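Local atomic coordinates of beta-lactamase (Nostoc sp., PDB entry 6NHS), a protein that probably hydrolyses the beta-lactam ring of penicillin-like antibiotics as a class D serine beta-lactamase. Residues D82-W88 / Q100-R105; I104-F108 / Q187-I191; Y116-R121 / I148-L153. All blocks are in the same frame, centred on the assembly; numbering follows the deposited sequence.

Contact 1 (D82-W88 / Q100-R105); sequences DVAILTW and QDTNIR. With EDO (1,2-ethanediol), chain D.
A short two-stranded antiparallel ribbon on the surface of the helical region illustrates how few backbone bonds can close a loop. Residues 82-88 run nearly opposite to 100-105 (end-to-end directions 163° apart), with CA atoms 5.8 Å apart at the hydrogen-bonded pair Leu-86/Thr-102. Here Leu-86 N reaches Thr-102 O at 3.0 Å and Thr-102 N reaches Leu-86 O at 3.1 Å. Both side chains point to one face, where they meet Phe-115 of helix 113-123. Beyond the pair, Asp-101 (chi1 m) turns its carboxylate toward residues 82-88: OD1 accepts from Trp-88 N at 2.8 Å, while an ethanediol, probably from crystallisation, donates from O1 to Asp-101 OD2 at 2.5 Å. Toward the helix, water-mediated links replace direct backbone bonds, one molecule bridging Ala-84 O (2.6 Å) to Ile-104 N (2.8 Å), another joining Val-83 O (2.6 Å) to Asn-103 ND2 (2.8 Å). Asn-103, with chi1 p, caps helix 104-110 through OD1 to Gln-106 N. At the far end Asp-82 OD2 forms a salt bridge with Arg-105, 2.6 Å from NH2 and 2.8 Å from NH1. The whole is a single antiparallel beta bridge leading into an N-capped helix.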
loop_
_atom_site.group_PDB
_atom_site.type_symbol
_atom_site.label_atom_id
_atom_site.label_comp_id
_atom_site.label_asym_id
_atom_site.label_seq_id
_atom_site.Cartn_x
_atom_site.Cartn_y
_atom_site.Cartn_z
ATOM N N ASP A 82 12.530 -13.388 -0.716
ATOM C CA ASP A 82 11.840 -12.854 0.457
ATOM C C ASP A 82 12.641 -12.966 1.750
ATOM O O ASP A 82 12.263 -12.331 2.746
ATOM C CB ASP A 82 10.489 -13.562 0.654
ATOM C CG ASP A 82 10.627 -15.071 0.740
ATOM O OD1 ASP A 82 11.369 -15.651 -0.088
ATOM O OD2 ASP A 82 10.004 -15.673 1.642
ATOM N N VAL A 83 13.716 -13.755 1.777
ATOM C CA VAL A 83 14.544 -13.878 2.973
ATOM C C VAL A 83 15.900 -13.204 2.826
ATOM O O VAL A 83 16.634 -13.116 3.825
ATOM C CB VAL A 83 14.727 -15.354 3.398
ATOM C CG1 VAL A 83 13.360 -16.006 3.712
ATOM C CG2 VAL A 83 15.469 -16.145 2.339
ATOM N N ALA A 84 16.258 -12.729 1.630
ATOM C CA ALA A 84 17.532 -12.047 1.439
ATOM C C ALA A 84 17.645 -10.867 2.399
ATOM O O ALA A 84 16.685 -10.115 2.606
ATOM C CB ALA A 84 17.672 -11.571 -0.016
ATOM N N ILE A 85 18.829 -10.704 2.983
ATOM C CA ILE A 85 19.055 -9.746 4.065
ATOM C C ILE A 85 19.650 -8.467 3.498
ATOM O O ILE A 85 20.544 -8.508 2.644
ATOM C CB ILE A 85 19.987 -10.338 5.143
ATOM C CG1 ILE A 85 19.288 -11.462 5.915
ATOM C CG2 ILE A 85 20.466 -9.244 6.113
ATOM C CD1 ILE A 85 20.252 -12.301 6.758
ATOM N N LEU A 86 19.141 -7.326 3.958
ATOM C CA LEU A 86 19.885 -6.077 3.923
ATOM C C LEU A 86 20.223 -5.700 5.358
ATOM O O LEU A 86 19.379 -5.823 6.256
ATOM C CB LEU A 86 19.093 -4.954 3.249
ATOM C CG LEU A 86 18.751 -5.096 1.763
ATOM C CD1 LEU A 86 17.976 -3.855 1.285
ATOM C CD2 LEU A 86 19.998 -5.310 0.919
ATOM N N THR A 87 21.456 -5.262 5.584
ATOM C CA THR A 87 21.897 -5.024 6.949
ATOM C C THR A 87 21.661 -3.576 7.366
ATOM O O THR A 87 21.760 -2.641 6.568
ATOM C CB THR A 87 23.375 -5.386 7.126
ATOM O OG1 THR A 87 24.171 -4.750 6.113
ATOM C CG2 THR A 87 23.571 -6.902 7.052
ATOM N N TRP A 88 21.343 -3.410 8.644
ATOM C CA TRP A 88 21.215 -2.084 9.233
ATOM C C TRP A 88 22.551 -1.345 9.173
ATOM O O TRP A 88 23.613 -1.932 9.405
ATOM C CB TRP A 88 20.727 -2.251 10.676
ATOM C CG TRP A 88 20.685 -1.033 11.526
ATOM C CD1 TRP A 88 20.117 0.165 11.224
ATOM C CD2 TRP A 88 21.183 -0.921 12.863
ATOM N NE1 TRP A 88 20.263 1.034 12.284
ATOM C CE2 TRP A 88 20.910 0.385 13.302
ATOM C CE3 TRP A 88 21.858 -1.797 13.724
ATOM C CZ2 TRP A 88 21.278 0.841 14.572
ATOM C CZ3 TRP A 88 22.228 -1.339 14.985
ATOM C CH2 TRP A 88 21.934 -0.034 15.394
ATOM N N GLN A 100 17.814 -2.801 13.027
ATOM C CA GLN A 100 18.238 -4.192 12.999
ATOM C C GLN A 100 18.258 -4.660 11.555
ATOM O O GLN A 100 17.524 -4.140 10.713
ATOM C CB GLN A 100 17.298 -5.078 13.822
ATOM C CG GLN A 100 15.904 -5.160 13.236
ATOM C CD GLN A 100 14.937 -5.929 14.114
ATOM O OE1 GLN A 100 15.344 -6.578 15.073
ATOM N NE2 GLN A 100 13.646 -5.859 13.789
ATOM N N ASP A 101 19.097 -5.657 11.280
ATOM C CA ASP A 101 19.100 -6.289 9.961
ATOM C C ASP A 101 17.719 -6.869 9.668
ATOM O O ASP A 101 16.994 -7.280 10.576
ATOM C CB ASP A 101 20.140 -7.418 9.890
ATOM C CG ASP A 101 21.548 -6.967 10.233
ATOM O OD1 ASP A 101 21.851 -5.761 10.167
ATOM O OD2 ASP A 101 22.373 -7.847 10.545
ATOM N N THR A 102 17.340 -6.914 8.391
ATOM C CA THR A 102 15.991 -7.382 8.085
ATOM C C THR A 102 15.946 -7.929 6.658
ATOM O O THR A 102 16.943 -7.930 5.932
ATOM C CB THR A 102 14.969 -6.259 8.319
ATOM O OG1 THR A 102 13.644 -6.807 8.413
ATOM C CG2 THR A 102 15.017 -5.228 7.198
ATOM N N ASN A 103 14.779 -8.440 6.279
ATOM C CA ASN A 103 14.513 -8.907 4.929
ATOM C C ASN A 103 13.246 -8.209 4.453
ATOM O O ASN A 103 12.630 -7.435 5.196
ATOM C CB ASN A 103 14.398 -10.443 4.879
ATOM C CG ASN A 103 13.244 -10.993 5.728
ATOM O OD1 ASN A 103 12.143 -10.449 5.738
ATOM N ND2 ASN A 103 13.499 -12.104 6.426
ATOM N N ILE A 104 12.837 -8.490 3.214
ATOM C CA ILE A 104 11.754 -7.702 2.637
ATOM C C ILE A 104 10.423 -8.036 3.302
ATOM O O ILE A 104 9.546 -7.168 3.414
ATOM C CB ILE A 104 11.713 -7.873 1.102
ATOM C CG1 ILE A 104 10.841 -6.790 0.458
ATOM C CG2 ILE A 104 11.213 -9.260 0.701
ATOM C CD1 ILE A 104 10.909 -6.794 -1.066
ATOM N N ARG A 105 10.244 -9.276 3.770
ATOM C CA ARG A 105 8.999 -9.628 4.445
ATOM C C ARG A 105 8.852 -8.865 5.754
ATOM O O ARG A 105 7.778 -8.330 6.055
ATOM C CB ARG A 105 8.927 -11.137 4.701
ATOM C CG ARG A 105 7.709 -11.541 5.542
ATOM C CD ARG A 105 7.629 -13.045 5.785
ATOM N NE ARG A 105 7.277 -13.765 4.566
ATOM C CZ ARG A 105 8.155 -14.368 3.774
ATOM N NH1 ARG A 105 9.450 -14.359 4.078
ATOM N NH2 ARG A 105 7.735 -14.991 2.679
HETATM C C1 EDO D . 21.093 -11.144 10.468
HETATM O O1 EDO D . 21.591 -10.062 11.259
HETATM C C2 EDO D . 22.274 -11.915 9.897
HETATM O O2 EDO D . 23.073 -11.006 9.130
HETATM O O HOH W 1 15.903 -13.619 6.322
HETATM O O HOH W 2 14.387 -9.929 1.357
HETATM O O HOH W 3 24.119 -4.341 10.718
#

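Contact 2 (I104-F108 / Q187-I191); sequences IRQAF and QDIMI
An isoleucine pressed into the side of a helix shows how one branched side chain can join two secondary elements. Helix 104-110 presents Ile-104 and Arg-105, with Phe-108 about one turn further on, and the hollow among them receives Ile-189, near the end of helix 180-189. The backbones approach closely, with Arg-105 CA and Ile-189 CA 5.1 Å apart. Ile-189 points toward the helix with chi1 p and chi2 t. Its CG2 lies 3.7 Å from Arg-105 CB and over a face of that guanidinium, its CG1 lies over a face of the Phe-108 ring, and its CD1 comes within 3.9 Å of Phe-108 CD2 and 4.2 Å of Ile-104 CG1. Phe-108 (chi1 t) extends past this side chain, bringing CZ to 3.7 Å from CG of Met-190, a selenomethionine here, and CD1 to 3.4 Å from Ile-189 O. A water fills the remaining gap between the backbones, donating to Arg-105 O at 2.8 Å and Ile-189 O at 2.7 Å. On the outer side Arg-105 NH2 forms a salt bridge with Asp-188 OD2 at 3.0 Å and a second one with Asp-82 OD2. Phe-108 also touches Lys-66 and Lys-203, probably the lysines of the SxxK and K(T/S)G motifs, so the contact backs the presumed active site where the helical region meets the sheet of the serine beta-lactamase fold.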
loop_
_atom_site.group_PDB
_atom_site.type_symbol
_atom_site.label_atom_id
_atom_site.label_comp_id
_atom_site.label_asym_id
_atom_site.label_seq_id
_atom_site.Cartn_x
_atom_site.Cartn_y
_atom_site.Cartn_z
ATOM N N ILE A 104 12.837 -8.490 3.214
ATOM C CA ILE A 104 11.754 -7.702 2.637
ATOM C C ILE A 104 10.423 -8.036 3.302
ATOM O O ILE A 104 9.546 -7.168 3.414
ATOM C CB ILE A 104 11.713 -7.873 1.102
ATOM C CG1 ILE A 104 10.841 -6.790 0.458
ATOM C CG2 ILE A 104 11.213 -9.260 0.701
ATOM C CD1 ILE A 104 10.909 -6.794 -1.066
ATOM N N ARG A 105 10.244 -9.276 3.770
ATOM C CA ARG A 105 8.999 -9.628 4.445
ATOM C C ARG A 105 8.852 -8.865 5.754
ATOM O O ARG A 105 7.778 -8.330 6.055
ATOM C CB ARG A 105 8.927 -11.137 4.701
ATOM C CG ARG A 105 7.709 -11.541 5.542
ATOM C CD ARG A 105 7.629 -13.045 5.785
ATOM N NE ARG A 105 7.277 -13.765 4.566
ATOM C CZ ARG A 105 8.155 -14.368 3.774
ATOM N NH1 ARG A 105 9.450 -14.359 4.078
ATOM N NH2 ARG A 105 7.735 -14.991 2.679
ATOM N N GLN A 106 9.922 -8.811 6.552
ATOM C CA GLN A 106 9.852 -8.095 7.818
ATOM C C GLN A 106 9.912 -6.584 7.609
ATOM O O GLN A 106 9.274 -5.837 8.364
ATOM C CB GLN A 106 10.965 -8.572 8.762
ATOM C CG GLN A 106 10.890 -10.076 9.121
ATOM C CD GLN A 106 9.528 -10.468 9.685
ATOM O OE1 GLN A 106 9.025 -9.840 10.620
ATOM N NE2 GLN A 106 8.918 -11.494 9.103
ATOM N N ALA A 107 10.650 -6.115 6.594
ATOM C CA ALA A 107 10.632 -4.685 6.284
ATOM C C ALA A 107 9.235 -4.240 5.863
ATOM O O ALA A 107 8.781 -3.149 6.236
ATOM C CB ALA A 107 11.654 -4.364 5.191
ATOM N N PHE A 108 8.542 -5.074 5.084
ATOM C CA PHE A 108 7.151 -4.797 4.739
ATOM C C PHE A 108 6.282 -4.762 5.991
ATOM O O PHE A 108 5.504 -3.823 6.198
ATOM C CB PHE A 108 6.646 -5.859 3.761
ATOM C CG PHE A 108 5.360 -5.490 3.058
ATOM C CD1 PHE A 108 4.131 -5.851 3.592
ATOM C CD2 PHE A 108 5.387 -4.797 1.853
ATOM C CE1 PHE A 108 2.945 -5.517 2.941
ATOM C CE2 PHE A 108 4.198 -4.460 1.196
ATOM C CZ PHE A 108 2.981 -4.824 1.743
ATOM N N GLN A 187 2.698 -11.239 -2.920
ATOM C CA GLN A 187 1.391 -11.554 -2.358
ATOM C C GLN A 187 1.523 -12.244 -1.008
ATOM O O GLN A 187 0.672 -12.058 -0.135
ATOM C CB GLN A 187 0.586 -12.406 -3.344
ATOM C CG GLN A 187 0.133 -11.590 -4.566
ATOM C CD GLN A 187 -0.543 -12.419 -5.639
ATOM O OE1 GLN A 187 -0.128 -13.545 -5.939
ATOM N NE2 GLN A 187 -1.593 -11.857 -6.237
ATOM N N ASP A 188 2.604 -13.000 -0.795
ATOM C CA ASP A 188 2.776 -13.664 0.493
ATOM C C ASP A 188 3.157 -12.678 1.589
ATOM O O ASP A 188 2.633 -12.765 2.708
ATOM C CB ASP A 188 3.817 -14.775 0.390
ATOM C CG ASP A 188 3.843 -15.649 1.627
ATOM O OD1 ASP A 188 2.873 -16.396 1.849
ATOM O OD2 ASP A 188 4.831 -15.583 2.385
ATOM N N ILE A 189 4.072 -11.741 1.307
ATOM C CA ILE A 189 4.481 -10.807 2.351
ATOM C C ILE A 189 3.393 -9.782 2.652
ATOM O O ILE A 189 3.443 -9.134 3.702
ATOM C CB ILE A 189 5.803 -10.079 2.012
ATOM C CG1 ILE A 189 5.581 -8.981 0.972
ATOM C CG2 ILE A 189 6.894 -11.073 1.567
ATOM C CD1 ILE A 189 6.874 -8.224 0.614
HETATM N N MSE A 190 2.411 -9.621 1.766
HETATM C CA MSE A 190 1.275 -8.732 2.010
HETATM C C MSE A 190 0.261 -9.302 3.004
HETATM O O MSE A 190 -0.632 -8.588 3.443
HETATM C CB MSE A 190 0.540 -8.413 0.702
HETATM C CG MSE A 190 1.289 -7.489 -0.249
HETATM SE SE MSE A 190 0.315 -7.284 -1.919
HETATM C CE MSE A 190 -1.262 -6.363 -1.221
ATOM N N ILE A 191 0.376 -10.587 3.347
ATOM C CA ILE A 191 -0.621 -11.195 4.227
ATOM C C ILE A 191 -0.608 -10.470 5.563
ATOM O O ILE A 191 0.416 -10.431 6.256
ATOM C CB ILE A 191 -0.362 -12.696 4.404
ATOM C CG1 ILE A 191 -0.586 -13.459 3.094
ATOM C CG2 ILE A 191 -1.260 -13.262 5.529
ATOM C CD1 ILE A 191 -0.215 -14.947 3.191
HETATM O O HOH W 4 5.050 -9.027 5.858
#

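Contact 3 (Y116-R121 / I148-L153); sequences YQVLAR and IDRFWL
Trp-152 lays the six-membered end of its indole against helix 113-123, with CZ3 3.8 Å from Ala-120 CB, CH2 4.0 Å from Tyr-116 O and CZ2 4.1 Å from Gln-117 CG. The p rotamer about chi1 (68°) directs the ring at the helix, and the small alanine permits the approach. The preceding loop 148-150 runs beside the same helix, with Gln-117 CA and Asp-149 CA 4.8 Å apart, and packing gives way to polar bonds. Gln-117 (chi1 m, chi2 t) donates from NE2 to Asp-149 O at 2.9 Å. Arg-121, extended beyond an m chi1, forms a salt bridge from NH2 to OD2 of Asp-149 (chi1 p) at 2.9 Å, backed by a weak bond from NE to the same oxygen at 3.3 Å. Ile-148 O, 3.3 Å from Ala-120 CB, is buried with no hydrogen-bond partner in the model. Trp-152 also stacks on Phe-65 and lies beside a bound formic acid, while Tyr-116 OH bonds Ser-70 OG. The Phe-Trp-Leu sequence and the stack on Phe-65, in helix 65-76 with the lysine of the probable SxxK motif, are consistent with the omega-loop tryptophan of class D beta-lactamases, here held beside the presumed active site.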
loop_
_atom_site.group_PDB
_atom_site.type_symbol
_atom_site.label_atom_id
_atom_site.label_comp_id
_atom_site.label_asym_id
_atom_site.label_seq_id
_atom_site.Cartn_x
_atom_site.Cartn_y
_atom_site.Cartn_z
ATOM N N TYR A 116 13.618 -0.055 2.033
ATOM C CA TYR A 116 13.066 0.241 0.720
ATOM C C TYR A 116 13.776 1.399 0.037
ATOM O O TYR A 116 13.732 1.495 -1.194
ATOM C CB TYR A 116 11.570 0.504 0.859
ATOM C CG TYR A 116 10.800 -0.789 0.943
ATOM C CD1 TYR A 116 10.279 -1.371 -0.199
ATOM C CD2 TYR A 116 10.634 -1.448 2.156
ATOM C CE1 TYR A 116 9.589 -2.558 -0.139
ATOM C CE2 TYR A 116 9.949 -2.644 2.228
ATOM C CZ TYR A 116 9.425 -3.192 1.074
ATOM O OH TYR A 116 8.729 -4.375 1.122
ATOM N N GLN A 117 14.444 2.270 0.795
ATOM C CA GLN A 117 15.272 3.286 0.157
ATOM C C GLN A 117 16.491 2.659 -0.513
ATOM O O GLN A 117 16.903 3.093 -1.596
ATOM C CB GLN A 117 15.685 4.342 1.178
ATOM C CG GLN A 117 14.536 5.257 1.601
ATOM C CD GLN A 117 14.954 6.237 2.678
ATOM O OE1 GLN A 117 15.506 5.846 3.706
ATOM N NE2 GLN A 117 14.716 7.517 2.438
ATOM N N VAL A 118 17.082 1.631 0.108
ATOM C CA VAL A 118 18.160 0.894 -0.554
ATOM C C VAL A 118 17.647 0.265 -1.845
ATOM O O VAL A 118 18.291 0.355 -2.897
ATOM C CB VAL A 118 18.752 -0.174 0.386
ATOM C CG1 VAL A 118 19.795 -1.014 -0.359
ATOM C CG2 VAL A 118 19.363 0.467 1.629
ATOM N N LEU A 119 16.473 -0.374 -1.781
ATOM C CA LEU A 119 15.923 -1.021 -2.972
ATOM C C LEU A 119 15.744 -0.020 -4.104
ATOM O O LEU A 119 16.113 -0.296 -5.251
ATOM C CB LEU A 119 14.589 -1.691 -2.645
ATOM C CG LEU A 119 14.596 -2.841 -1.628
ATOM C CD1 LEU A 119 13.197 -3.430 -1.513
ATOM C CD2 LEU A 119 15.595 -3.931 -2.026
ATOM N N ALA A 120 15.208 1.164 -3.791
ATOM C CA ALA A 120 14.959 2.168 -4.822
ATOM C C ALA A 120 16.258 2.664 -5.442
ATOM O O ALA A 120 16.332 2.855 -6.661
ATOM C CB ALA A 120 14.165 3.334 -4.231
ATOM N N ARG A 121 17.288 2.894 -4.618
ATOM C CA ARG A 121 18.576 3.328 -5.151
ATOM C C ARG A 121 19.162 2.283 -6.085
ATOM O O ARG A 121 19.707 2.621 -7.143
ATOM C CB ARG A 121 19.560 3.627 -4.015
ATOM C CG ARG A 121 19.196 4.814 -3.140
ATOM C CD ARG A 121 20.257 5.047 -2.034
ATOM N NE ARG A 121 19.685 5.867 -0.974
ATOM C CZ ARG A 121 19.452 5.457 0.267
ATOM N NH1 ARG A 121 19.796 4.233 0.654
ATOM N NH2 ARG A 121 18.891 6.294 1.132
ATOM N N ILE A 148 15.533 9.768 -5.800
ATOM C CA ILE A 148 15.257 8.350 -6.033
ATOM C C ILE A 148 14.877 7.624 -4.743
ATOM O O ILE A 148 14.159 6.616 -4.781
ATOM C CB ILE A 148 16.464 7.679 -6.731
ATOM C CG1 ILE A 148 16.137 6.235 -7.136
ATOM C CG2 ILE A 148 17.719 7.716 -5.843
ATOM C CD1 ILE A 148 14.957 6.117 -8.111
ATOM N N ASP A 149 15.323 8.116 -3.585
ATOM C CA ASP A 149 15.028 7.446 -2.323
ATOM C C ASP A 149 13.972 8.169 -1.495
ATOM O O ASP A 149 13.830 7.878 -0.301
ATOM C CB ASP A 149 16.307 7.260 -1.500
ATOM C CG ASP A 149 16.955 8.573 -1.123
ATOM O OD1 ASP A 149 16.538 9.617 -1.660
ATOM O OD2 ASP A 149 17.886 8.561 -0.288
ATOM N N ARG A 150 13.218 9.097 -2.091
ATOM C CA ARG A 150 12.189 9.786 -1.319
ATOM C C ARG A 150 10.978 10.231 -2.128
ATOM O O ARG A 150 10.083 10.850 -1.544
ATOM C CB ARG A 150 12.805 11.002 -0.607
ATOM C CG ARG A 150 13.405 12.050 -1.533
ATOM C CD ARG A 150 13.953 13.219 -0.725
ATOM N NE ARG A 150 15.329 13.556 -1.080
ATOM C CZ ARG A 150 15.690 14.676 -1.701
ATOM N NH1 ARG A 150 14.778 15.580 -2.032
ATOM N NH2 ARG A 150 16.967 14.896 -1.982
ATOM N N PHE A 151 10.893 9.928 -3.427
ATOM C CA PHE A 151 9.819 10.496 -4.241
ATOM C C PHE A 151 8.437 10.047 -3.772
ATOM O O PHE A 151 7.453 10.757 -3.996
ATOM C CB PHE A 151 10.019 10.146 -5.717
ATOM C CG PHE A 151 10.054 8.664 -6.002
ATOM C CD1 PHE A 151 8.881 7.959 -6.236
ATOM C CD2 PHE A 151 11.265 7.979 -6.048
ATOM C CE1 PHE A 151 8.911 6.595 -6.503
ATOM C CE2 PHE A 151 11.303 6.616 -6.323
ATOM C CZ PHE A 151 10.125 5.922 -6.545
ATOM N N TRP A 152 8.337 8.887 -3.122
ATOM C CA TRP A 152 7.045 8.406 -2.641
ATOM C C TRP A 152 6.731 8.883 -1.228
ATOM O O TRP A 152 5.596 8.710 -0.767
ATOM C CB TRP A 152 6.991 6.870 -2.695
ATOM C CG TRP A 152 7.902 6.191 -1.714
ATOM C CD1 TRP A 152 7.568 5.743 -0.471
ATOM C CD2 TRP A 152 9.298 5.891 -1.888
ATOM N NE1 TRP A 152 8.663 5.183 0.141
ATOM C CE2 TRP A 152 9.738 5.260 -0.705
ATOM C CE3 TRP A 152 10.215 6.092 -2.927
ATOM C CZ2 TRP A 152 11.053 4.821 -0.531
ATOM C CZ3 TRP A 152 11.526 5.661 -2.756
ATOM C CH2 TRP A 152 11.931 5.034 -1.568
ATOM N N LEU A 153 7.704 9.483 -0.542
ATOM C CA LEU A 153 7.547 10.005 0.812
ATOM C C LEU A 153 7.318 11.508 0.841
ATOM O O LEU A 153 6.515 11.996 1.640
ATOM C CB LEU A 153 8.791 9.676 1.644
ATOM C CG LEU A 153 9.159 8.196 1.740
ATOM C CD1 LEU A 153 10.598 8.021 2.227
ATOM C CD2 LEU A 153 8.191 7.496 2.666
#

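How the contacts relate
Together the three contacts illustrate how chemistry follows burial. Contact 1 lies at the surface, and there backbone pairing, bridging waters and charge do most of the work. Contact 2 is buried and rests mainly on apolar fit, with a bridging water between the backbones and a salt bridge on its outer side. Contact 3, partly buried, combines the two. Contacts 1 and 2 share Ile-104 and Arg-105, so the arginine answers an acid in each, Asp-82 and Asp-188. Helix 113-123, next in the chain, carries contact 3 and meets both others: Tyr-116 OH is 3.3 Å from Ile-104 CG1 and 3.4 Å from Phe-108 CD2, and Leu-86 CD1 is 3.8 Å from Val-118 CG1.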